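Local coordinates for SusD/RagB family nutrient-binding outer membrane lipoprotein (Bacteroides vulgatus, PDB 4F7A) that probably binds mucin O-glycans at the cell surface as a SusD-like lipoprotein, capturing them for uptake across the outer membrane, at residues Q300-K305 / N310-Y315; A289-E294 / I390-G395; G59-F64 / I281-A286. All coordinates share one frame; numbering follows the deposited sequence.

Going from the N terminus, G59-F64 follows helix 54-57 and waits more than two hundred residues for its partner I281-A286, where contact 3 closes the first long loop at the end of helix 279-282. Only then does contact 2 open, at A289-E294. Contact 1 both opens and closes within contact 2, joining Q300-K305 to N310-Y315 in the irregular chain before strand 329-332; contact 2 closes at I390-G395, between helices 356-371 and 416-431. No contact crosses another. All three lie on the same side of the chain's centre and touch: the E294 carbonyl faces the A286 amide, and Y312 OH meets N391 OD1.

Contact 1. Residues Q300-K305 / N310-Y315; sequences QGVYAK and NYYQSY
Around V302 and A304 the backbone of Q300-K305 is extended, whereas Y311 and Y312 sit in two overlapping type I beta turns, N310 to Q313 and Y312 to Y315. The two segments share no hydrogen bond; their nearest CA atoms, of A304 and N310, are 8.6 Å apart, so side chains must bridge the gap. In the extended segment alternate residues face the same way: V302 and A304 point to the turns, and Y303 between them points off. From the turns come two consecutive tyrosines.

V302 meets the phenol end of Y312. Its CG2 methyl is 3.7 Å from Y312 OH, and CG1 rests 4.2 Å from Y312 CE2, close to the plane of the ring. CG1 is anti to the backbone N (chi1 178°), which brings both methyls up to the hydroxyl while the two side chains cross at about a right angle. A branched valine suits this place, because two methyls lie against the oxygen without competing for its hydrogen bond, which is made with N391 OD1. A304 has one methyl to offer: its CB reaches the edge of the Y311 ring, 4.0 Å from CE2. Behind this front Y311 CB lies over one face of the Y312 ring, toward the rim, and Y312 CD1 stands 3.5 Å above the centre of the Y315 ring.

Both segments belong to the long loop linking helix 279-282 to strand 329-332. Q300 leans on M56 and F57 of helix 54-57, the G301 amide bonds to T73, and at the other end the Q313 carbonyl receives the hydroxyl of Y262, in the two-residue strand 262-263.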
loop_
_atom_site.group_PDB
_atom_site.type_symbol
_atom_site.label_atom_id
_atom_site.label_comp_id
_atom_site.label_asym_id
_atom_site.label_seq_id
_atom_site.Cartn_x
_atom_site.Cartn_y
_atom_site.Cartn_z
ATOM N N GLN A 300 -15.836 4.005 -10.296
ATOM C CA GLN A 300 -14.739 4.634 -11.028
ATOM C C GLN A 300 -15.066 4.735 -12.524
ATOM O O GLN A 300 -15.701 3.852 -13.108
ATOM C CB GLN A 300 -13.425 3.853 -10.835
ATOM C CG GLN A 300 -12.180 4.697 -11.145
ATOM C CD GLN A 300 -10.919 3.896 -11.262
ATOM O OE1 GLN A 300 -10.550 3.184 -10.323
ATOM N NE2 GLN A 300 -10.192 4.075 -12.374
ATOM N N GLY A 301 -14.601 5.811 -13.142
ATOM C CA GLY A 301 -14.653 5.950 -14.599
ATOM C C GLY A 301 -15.959 6.440 -15.154
ATOM O O GLY A 301 -16.312 6.098 -16.290
ATOM N N VAL A 302 -16.700 7.227 -14.366
ATOM C CA VAL A 302 -17.890 7.897 -14.869
ATOM C C VAL A 302 -17.462 9.303 -15.343
ATOM O O VAL A 302 -17.071 10.150 -14.542
ATOM C CB VAL A 302 -18.997 7.983 -13.807
ATOM C CG1 VAL A 302 -20.216 8.748 -14.349
ATOM C CG2 VAL A 302 -19.424 6.574 -13.377
ATOM N N TYR A 303 -17.510 9.508 -16.648
ATOM C CA TYR A 303 -16.975 10.709 -17.258
ATOM C C TYR A 303 -17.833 11.901 -16.882
ATOM O O TYR A 303 -19.053 11.835 -16.940
ATOM C CB TYR A 303 -16.932 10.567 -18.787
ATOM C CG TYR A 303 -16.446 11.826 -19.457
ATOM C CD1 TYR A 303 -15.078 12.087 -19.584
ATOM C CD2 TYR A 303 -17.344 12.790 -19.904
ATOM C CE1 TYR A 303 -14.622 13.245 -20.183
ATOM C CE2 TYR A 303 -16.893 13.974 -20.484
ATOM C CZ TYR A 303 -15.535 14.192 -20.619
ATOM O OH TYR A 303 -15.090 15.354 -21.194
ATOM N N ALA A 304 -17.168 12.981 -16.482
ATOM C CA ALA A 304 -17.783 14.298 -16.313
ATOM C C ALA A 304 -16.628 15.288 -16.374
ATOM O O ALA A 304 -15.464 14.884 -16.380
ATOM C CB ALA A 304 -18.518 14.401 -14.971
ATOM N N LYS A 305 -16.933 16.574 -16.404
ATOM C CA LYS A 305 -15.887 17.571 -16.491
ATOM C C LYS A 305 -16.322 18.818 -15.729
ATOM O O LYS A 305 -17.454 18.921 -15.271
ATOM C CB LYS A 305 -15.600 17.900 -17.958
ATOM C CG LYS A 305 -16.817 18.382 -18.719
ATOM C CD LYS A 305 -16.468 18.816 -20.131
ATOM C CE LYS A 305 -17.721 19.200 -20.896
ATOM N NZ LYS A 305 -17.447 20.330 -21.801
ATOM N N ASN A 310 -21.740 17.723 -9.419
ATOM C CA ASN A 310 -20.929 16.754 -8.717
ATOM C C ASN A 310 -21.855 15.617 -8.290
ATOM O O ASN A 310 -22.364 15.578 -7.161
ATOM C CB ASN A 310 -20.246 17.416 -7.533
ATOM C CG ASN A 310 -19.323 18.545 -7.962
ATOM O OD1 ASN A 310 -18.494 18.381 -8.861
ATOM N ND2 ASN A 310 -19.488 19.700 -7.351
ATOM N N TYR A 311 -22.048 14.682 -9.209
ATOM C CA TYR A 311 -23.131 13.716 -9.102
ATOM C C TYR A 311 -23.081 12.850 -7.848
ATOM O O TYR A 311 -24.110 12.431 -7.359
ATOM C CB TYR A 311 -23.144 12.788 -10.323
ATOM C CG TYR A 311 -23.270 13.484 -11.674
ATOM C CD1 TYR A 311 -24.424 14.167 -12.013
ATOM C CD2 TYR A 311 -22.257 13.425 -12.616
ATOM C CE1 TYR A 311 -24.565 14.801 -13.254
ATOM C CE2 TYR A 311 -22.388 14.071 -13.871
ATOM C CZ TYR A 311 -23.553 14.738 -14.172
ATOM O OH TYR A 311 -23.697 15.365 -15.388
ATOM N N TYR A 312 -21.891 12.579 -7.345
ATOM C CA TYR A 312 -21.697 11.599 -6.277
ATOM C C TYR A 312 -21.483 12.229 -4.900
ATOM O O TYR A 312 -21.090 11.580 -3.971
ATOM C CB TYR A 312 -20.541 10.656 -6.652
ATOM C CG TYR A 312 -20.914 9.848 -7.862
ATOM C CD1 TYR A 312 -21.863 8.844 -7.769
ATOM C CD2 TYR A 312 -20.390 10.143 -9.119
ATOM C CE1 TYR A 312 -22.270 8.124 -8.887
ATOM C CE2 TYR A 312 -20.794 9.425 -10.260
ATOM C CZ TYR A 312 -21.726 8.411 -10.121
ATOM O OH TYR A 312 -22.166 7.736 -11.211
ATOM N N GLN A 313 -21.750 13.522 -4.790
ATOM C CA GLN A 313 -21.485 14.276 -3.571
ATOM C C GLN A 313 -22.281 13.823 -2.332
ATOM O O GLN A 313 -21.885 14.120 -1.199
ATOM C CB GLN A 313 -21.737 15.749 -3.920
ATOM C CG GLN A 313 -22.011 16.714 -2.855
ATOM C CD GLN A 313 -22.407 18.023 -3.507
ATOM O OE1 GLN A 313 -23.589 18.377 -3.565
ATOM N NE2 GLN A 313 -21.435 18.683 -4.106
ATOM N N SER A 314 -23.386 13.108 -2.531
ATOM C CA SER A 314 -24.170 12.564 -1.411
ATOM C C SER A 314 -23.996 11.062 -1.173
ATOM O O SER A 314 -24.728 10.461 -0.377
ATOM C CB SER A 314 -25.642 12.926 -1.601
ATOM O OG SER A 314 -25.742 14.341 -1.615
ATOM N N TYR A 315 -23.006 10.466 -1.835
ATOM C CA TYR A 315 -22.593 9.076 -1.543
ATOM C C TYR A 315 -21.861 8.977 -0.200
ATOM O O TYR A 315 -21.638 9.989 0.491
ATOM C CB TYR A 315 -21.766 8.500 -2.710
ATOM C CG TYR A 315 -22.609 7.893 -3.823
ATOM C CD1 TYR A 315 -23.847 8.432 -4.193
ATOM C CD2 TYR A 315 -22.164 6.778 -4.516
ATOM C CE1 TYR A 315 -24.614 7.866 -5.225
ATOM C CE2 TYR A 315 -22.891 6.234 -5.539
ATOM C CZ TYR A 315 -24.125 6.746 -5.886
ATOM O OH TYR A 315 -24.842 6.147 -6.903
#

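Contact 2. Residues A289-E294 / I390-G395; sequences AEHTEE and INYAAG
The imidazole of H291 leans over one face of the Y392 ring, lowest at CE1. That atom stands 3.3 Å above the phenol plane over the centre of the ring and lies 3.5 Å from both Y392 CD1 and CE1. The ring centroids are 4.0 Å apart and the planes are inclined at 35°, an oblique meeting that is neither a parallel stack nor a T. The tilt brings the NE2 side of the imidazole towards the base of the tyrosine, with Y392 CB over the rim of the histidine face, while ND1 lies nearer the CD2 and CE2 side.

E294 fixes the rotation of the imidazole. H291 ND1 donates to E294 OE1 over 2.7 Å, nearly straight at 170°; the oxygen lies in the ring plane and uses its syn side, with the donor somewhat out of the carboxylate plane. The carboxylate would polarise the imidazole and may favour its protonated form, making its carbon edge somewhat more positive, which would suit an electron-rich phenol face. The type I turn from H291 to E294, closed by E294 N to H291 O at 3.0 Å, sets the two side chains at the spacing this bond needs.

Y392 is backed from the opposite face by I390, whose CG2 sits 3.5 Å above the plane towards the rim. The inverse gamma turn centred on N391 brings these two residues together, and a branched aliphatic chain gives that face a greasy support.

The centre of the contact is about 30 Å from the centre of the chain. The arrangement is a His-carboxylate pair spanning a beta turn, with a tyrosine against the imidazole face; it joins two surface loops of this TPR-like SusD fold, one between helix 279-282 and strand 329-332, the other between helices 356-371 and 416-431.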
loop_
_atom_site.group_PDB
_atom_site.type_symbol
_atom_site.label_atom_id
_atom_site.label_comp_id
_atom_site.label_asym_id
_atom_site.label_seq_id
_atom_site.Cartn_x
_atom_site.Cartn_y
_atom_site.Cartn_z
ATOM N N ALA A 289 -30.937 11.515 -0.413
ATOM C CA ALA A 289 -32.319 11.350 -0.001
ATOM C C ALA A 289 -32.855 9.990 -0.438
ATOM O O ALA A 289 -32.589 9.558 -1.552
ATOM C CB ALA A 289 -33.208 12.494 -0.569
ATOM N N GLU A 290 -33.587 9.363 0.480
ATOM C CA GLU A 290 -34.171 8.026 0.290
ATOM C C GLU A 290 -33.141 6.895 0.433
ATOM O O GLU A 290 -33.476 5.728 0.261
ATOM C CB GLU A 290 -34.909 7.895 -1.060
ATOM C CG GLU A 290 -35.922 9.010 -1.378
ATOM C CD GLU A 290 -36.817 8.674 -2.573
ATOM O OE1 GLU A 290 -37.530 7.648 -2.531
ATOM O OE2 GLU A 290 -36.808 9.439 -3.557
ATOM N N HIS A 291 -31.895 7.237 0.763
ATOM C CA HIS A 291 -30.822 6.243 0.872
ATOM C C HIS A 291 -29.937 6.485 2.096
ATOM O O HIS A 291 -28.755 6.095 2.132
ATOM C CB HIS A 291 -29.984 6.268 -0.399
ATOM C CG HIS A 291 -30.746 5.881 -1.624
ATOM N ND1 HIS A 291 -30.966 4.569 -1.980
ATOM C CD2 HIS A 291 -31.363 6.636 -2.562
ATOM C CE1 HIS A 291 -31.694 4.532 -3.083
ATOM N NE2 HIS A 291 -31.938 5.773 -3.463
ATOM N N THR A 292 -30.501 7.127 3.107
ATOM C CA THR A 292 -29.693 7.698 4.174
ATOM C C THR A 292 -29.265 6.663 5.197
ATOM O O THR A 292 -28.529 6.981 6.110
ATOM C CB THR A 292 -30.418 8.863 4.907
ATOM O OG1 THR A 292 -31.643 8.379 5.453
ATOM C CG2 THR A 292 -30.718 10.030 3.961
ATOM N N GLU A 293 -29.727 5.429 5.060
ATOM C CA GLU A 293 -29.217 4.345 5.880
ATOM C C GLU A 293 -28.363 3.354 5.065
ATOM O O GLU A 293 -27.950 2.320 5.577
ATOM C CB GLU A 293 -30.381 3.601 6.540
ATOM C CG GLU A 293 -31.295 4.483 7.382
ATOM C CD GLU A 293 -32.417 3.675 8.005
ATOM O OE1 GLU A 293 -32.100 2.745 8.778
ATOM O OE2 GLU A 293 -33.602 3.955 7.714
ATOM N N GLU A 294 -28.099 3.658 3.807
ATOM C CA GLU A 294 -27.324 2.767 2.945
ATOM C C GLU A 294 -25.891 3.264 2.788
ATOM O O GLU A 294 -25.592 4.470 2.937
ATOM C CB GLU A 294 -27.996 2.644 1.577
ATOM C CG GLU A 294 -29.361 1.962 1.633
ATOM C CD GLU A 294 -30.261 2.382 0.480
ATOM O OE1 GLU A 294 -29.758 2.489 -0.650
ATOM O OE2 GLU A 294 -31.457 2.652 0.718
ATOM N N ILE A 390 -25.680 -0.045 -8.006
ATOM C CA ILE A 390 -26.833 0.591 -8.620
ATOM C C ILE A 390 -26.563 2.092 -8.643
ATOM O O ILE A 390 -26.235 2.688 -7.605
ATOM C CB ILE A 390 -28.118 0.345 -7.836
ATOM C CG1 ILE A 390 -28.356 -1.150 -7.603
ATOM C CG2 ILE A 390 -29.330 1.005 -8.585
ATOM C CD1 ILE A 390 -28.514 -1.937 -8.865
ATOM N N ASN A 391 -26.697 2.713 -9.814
ATOM C CA ASN A 391 -26.375 4.122 -9.941
ATOM C C ASN A 391 -27.569 5.023 -9.509
ATOM O O ASN A 391 -28.397 5.432 -10.328
ATOM C CB ASN A 391 -25.920 4.438 -11.366
ATOM C CG ASN A 391 -25.204 5.761 -11.452
ATOM O OD1 ASN A 391 -24.137 5.911 -10.898
ATOM N ND2 ASN A 391 -25.786 6.716 -12.149
ATOM N N TYR A 392 -27.641 5.325 -8.215
ATOM C CA TYR A 392 -28.733 6.147 -7.678
ATOM C C TYR A 392 -28.521 7.620 -7.978
ATOM O O TYR A 392 -29.475 8.404 -7.984
ATOM C CB TYR A 392 -28.910 5.900 -6.182
ATOM C CG TYR A 392 -29.462 4.519 -5.878
ATOM C CD1 TYR A 392 -30.699 4.120 -6.371
ATOM C CD2 TYR A 392 -28.739 3.610 -5.127
ATOM C CE1 TYR A 392 -31.224 2.859 -6.098
ATOM C CE2 TYR A 392 -29.246 2.345 -4.856
ATOM C CZ TYR A 392 -30.477 1.979 -5.343
ATOM O OH TYR A 392 -30.965 0.741 -5.057
ATOM N N ALA A 393 -27.285 7.995 -8.274
ATOM C CA ALA A 393 -26.947 9.379 -8.602
ATOM C C ALA A 393 -27.546 9.818 -9.933
ATOM O O ALA A 393 -27.846 8.991 -10.789
ATOM C CB ALA A 393 -25.414 9.540 -8.664
ATOM N N ALA A 394 -27.671 11.133 -10.125
ATOM C CA ALA A 394 -27.924 11.682 -11.443
ATOM C C ALA A 394 -26.646 11.504 -12.285
ATOM O O ALA A 394 -25.607 11.107 -11.758
ATOM C CB ALA A 394 -28.320 13.189 -11.354
ATOM N N GLY A 395 -26.748 11.761 -13.583
ATOM C CA GLY A 395 -25.603 11.663 -14.480
ATOM C C GLY A 395 -25.543 10.376 -15.303
ATOM O O GLY A 395 -26.496 9.566 -15.288
#

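Contact 3. Residues G59-F64 / I281-A286; sequences GYFHDF and IYYNPA
The hydroxyl of Y283 has two partners: the indole NE1 of W432, and Y60 O, to which it donates over 2.7 Å in a bond of weak geometry. Y283 is the first residue to leave helical angles after helix 279-282, and its long side chain carries the oxygen across to the other backbone; F61 CA and Y283 CA are 10.4 Å apart.

F61 flanks the same tyrosine. Its CE1 lies 3.6 Å from Y283 OH and 3.7 Å from Y283 CE1, and the two rings meet obliquely with their planes at 58°. With CG anti to the carbonyl carbon (chi1 -63°), the phenyl of F61 swings beside the phenol, although its CB is not aimed at the other segment. Y60 turns its own hydroxyl to W428 O and meets W432 edge-to-face.

A tyrosine suits this buried place because its ring packs against F61 and I267 while its tip can serve both a carbonyl and an indole N-H. The chemistry thus implies a junction in which a buried hydroxyl, that of Y283, is partnered by W432 NE1 and, weakly, by Y60 O inside an aromatic cluster, tying the strand 61-62 region to the end of helix 279-282.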
loop_
_atom_site.group_PDB
_atom_site.type_symbol
_atom_site.label_atom_id
_atom_site.label_comp_id
_atom_site.label_asym_id
_atom_site.label_seq_id
_atom_site.Cartn_x
_atom_site.Cartn_y
_atom_site.Cartn_z
ATOM N N GLY A 59 -9.661 0.875 -5.368
ATOM C CA GLY A 59 -11.089 0.742 -5.138
ATOM C C GLY A 59 -11.592 1.296 -3.819
ATOM O O GLY A 59 -12.806 1.303 -3.590
ATOM N N TYR A 60 -10.691 1.794 -2.966
ATOM C CA TYR A 60 -11.082 2.280 -1.643
ATOM C C TYR A 60 -11.844 3.605 -1.689
ATOM O O TYR A 60 -12.856 3.771 -0.998
ATOM C CB TYR A 60 -9.875 2.546 -0.735
ATOM C CG TYR A 60 -9.130 1.360 -0.195
ATOM C CD1 TYR A 60 -9.678 0.069 -0.176
ATOM C CD2 TYR A 60 -7.869 1.537 0.345
ATOM C CE1 TYR A 60 -8.951 -1.008 0.365
ATOM C CE2 TYR A 60 -7.145 0.478 0.863
ATOM C CZ TYR A 60 -7.686 -0.791 0.871
ATOM O OH TYR A 60 -6.936 -1.792 1.441
ATOM N N PHE A 61 -11.302 4.563 -2.434
ATOM C CA PHE A 61 -11.734 5.969 -2.341
ATOM C C PHE A 61 -12.002 6.602 -3.691
ATOM O O PHE A 61 -11.523 6.142 -4.734
ATOM C CB PHE A 61 -10.704 6.829 -1.586
ATOM C CG PHE A 61 -10.506 6.429 -0.153
ATOM C CD1 PHE A 61 -11.517 6.625 0.780
ATOM C CD2 PHE A 61 -9.300 5.878 0.273
ATOM C CE1 PHE A 61 -11.345 6.250 2.105
ATOM C CE2 PHE A 61 -9.122 5.504 1.622
ATOM C CZ PHE A 61 -10.165 5.686 2.521
ATOM N N HIS A 62 -12.790 7.673 -3.671
ATOM C CA HIS A 62 -13.025 8.475 -4.876
ATOM C C HIS A 62 -13.367 9.892 -4.466
ATOM O O HIS A 62 -13.930 10.121 -3.398
ATOM C CB HIS A 62 -14.138 7.866 -5.737
ATOM C CG HIS A 62 -14.036 8.207 -7.191
ATOM N ND1 HIS A 62 -14.284 9.475 -7.671
ATOM C CD2 HIS A 62 -13.710 7.452 -8.269
ATOM C CE1 HIS A 62 -14.122 9.486 -8.986
ATOM N NE2 HIS A 62 -13.768 8.270 -9.373
ATOM N N ASP A 63 -12.945 10.849 -5.280
ATOM C CA ASP A 63 -13.302 12.236 -5.097
ATOM C C ASP A 63 -14.745 12.451 -5.559
ATOM O O ASP A 63 -15.318 11.577 -6.200
ATOM C CB ASP A 63 -12.293 13.110 -5.861
ATOM C CG ASP A 63 -12.081 14.471 -5.207
ATOM O OD1 ASP A 63 -13.086 15.172 -5.015
ATOM O OD2 ASP A 63 -10.925 14.831 -4.885
ATOM N N PHE A 64 -15.347 13.586 -5.210
ATOM C CA PHE A 64 -16.684 13.931 -5.713
ATOM C C PHE A 64 -16.625 14.954 -6.850
ATOM O O PHE A 64 -17.638 15.194 -7.527
ATOM C CB PHE A 64 -17.578 14.492 -4.590
ATOM C CG PHE A 64 -17.268 15.922 -4.227
ATOM C CD1 PHE A 64 -16.134 16.244 -3.513
ATOM C CD2 PHE A 64 -18.111 16.953 -4.625
ATOM C CE1 PHE A 64 -15.836 17.576 -3.198
ATOM C CE2 PHE A 64 -17.823 18.285 -4.306
ATOM C CZ PHE A 64 -16.678 18.589 -3.599
ATOM N N ILE A 281 -17.327 1.545 10.637
ATOM C CA ILE A 281 -16.052 2.022 11.186
ATOM C C ILE A 281 -15.245 2.753 10.117
ATOM O O ILE A 281 -14.703 3.845 10.345
ATOM C CB ILE A 281 -15.223 0.869 11.775
ATOM C CG1 ILE A 281 -15.995 0.174 12.905
ATOM C CG2 ILE A 281 -13.855 1.405 12.308
ATOM C CD1 ILE A 281 -15.310 -1.179 13.398
ATOM N N TYR A 282 -15.227 2.175 8.927
ATOM C CA TYR A 282 -14.540 2.777 7.797
ATOM C C TYR A 282 -15.270 3.991 7.188
ATOM O O TYR A 282 -14.627 4.978 6.837
ATOM C CB TYR A 282 -14.353 1.742 6.699
ATOM C CG TYR A 282 -13.353 0.605 6.938
ATOM C CD1 TYR A 282 -12.872 0.283 8.205
ATOM C CD2 TYR A 282 -12.975 -0.220 5.879
ATOM C CE1 TYR A 282 -11.975 -0.761 8.398
ATOM C CE2 TYR A 282 -12.109 -1.280 6.071
ATOM C CZ TYR A 282 -11.586 -1.536 7.329
ATOM O OH TYR A 282 -10.714 -2.582 7.523
ATOM N N TYR A 283 -16.580 3.873 7.013
ATOM C CA TYR A 283 -17.376 4.861 6.289
ATOM C C TYR A 283 -18.657 5.211 7.044
ATOM O O TYR A 283 -19.015 4.577 8.044
ATOM C CB TYR A 283 -17.727 4.349 4.890
ATOM C CG TYR A 283 -16.505 4.049 4.025
ATOM C CD1 TYR A 283 -15.874 5.052 3.303
ATOM C CD2 TYR A 283 -15.998 2.766 3.937
ATOM C CE1 TYR A 283 -14.734 4.774 2.531
ATOM C CE2 TYR A 283 -14.885 2.475 3.137
ATOM C CZ TYR A 283 -14.265 3.471 2.442
ATOM O OH TYR A 283 -13.167 3.166 1.654
ATOM N N ASN A 284 -19.339 6.232 6.544
ATOM C CA ASN A 284 -20.640 6.663 7.056
ATOM C C ASN A 284 -21.705 6.359 6.002
ATOM O O ASN A 284 -21.394 6.324 4.805
ATOM C CB ASN A 284 -20.645 8.171 7.311
ATOM C CG ASN A 284 -19.772 8.594 8.501
ATOM O OD1 ASN A 284 -19.409 7.775 9.342
ATOM N ND2 ASN A 284 -19.429 9.888 8.558
ATOM N N PRO A 285 -22.967 6.178 6.428
ATOM C CA PRO A 285 -24.022 6.034 5.444
ATOM C C PRO A 285 -24.125 7.240 4.527
ATOM O O PRO A 285 -23.769 8.356 4.911
ATOM C CB PRO A 285 -25.294 5.914 6.293
ATOM C CG PRO A 285 -24.819 5.461 7.654
ATOM C CD PRO A 285 -23.462 6.068 7.816
ATOM N N ALA A 286 -24.623 7.009 3.321
ATOM C CA ALA A 286 -24.873 8.064 2.361
ATOM C C ALA A 286 -25.832 9.128 2.911
ATOM O O ALA A 286 -26.674 8.822 3.775
ATOM C CB ALA A 286 -25.464 7.447 1.072
#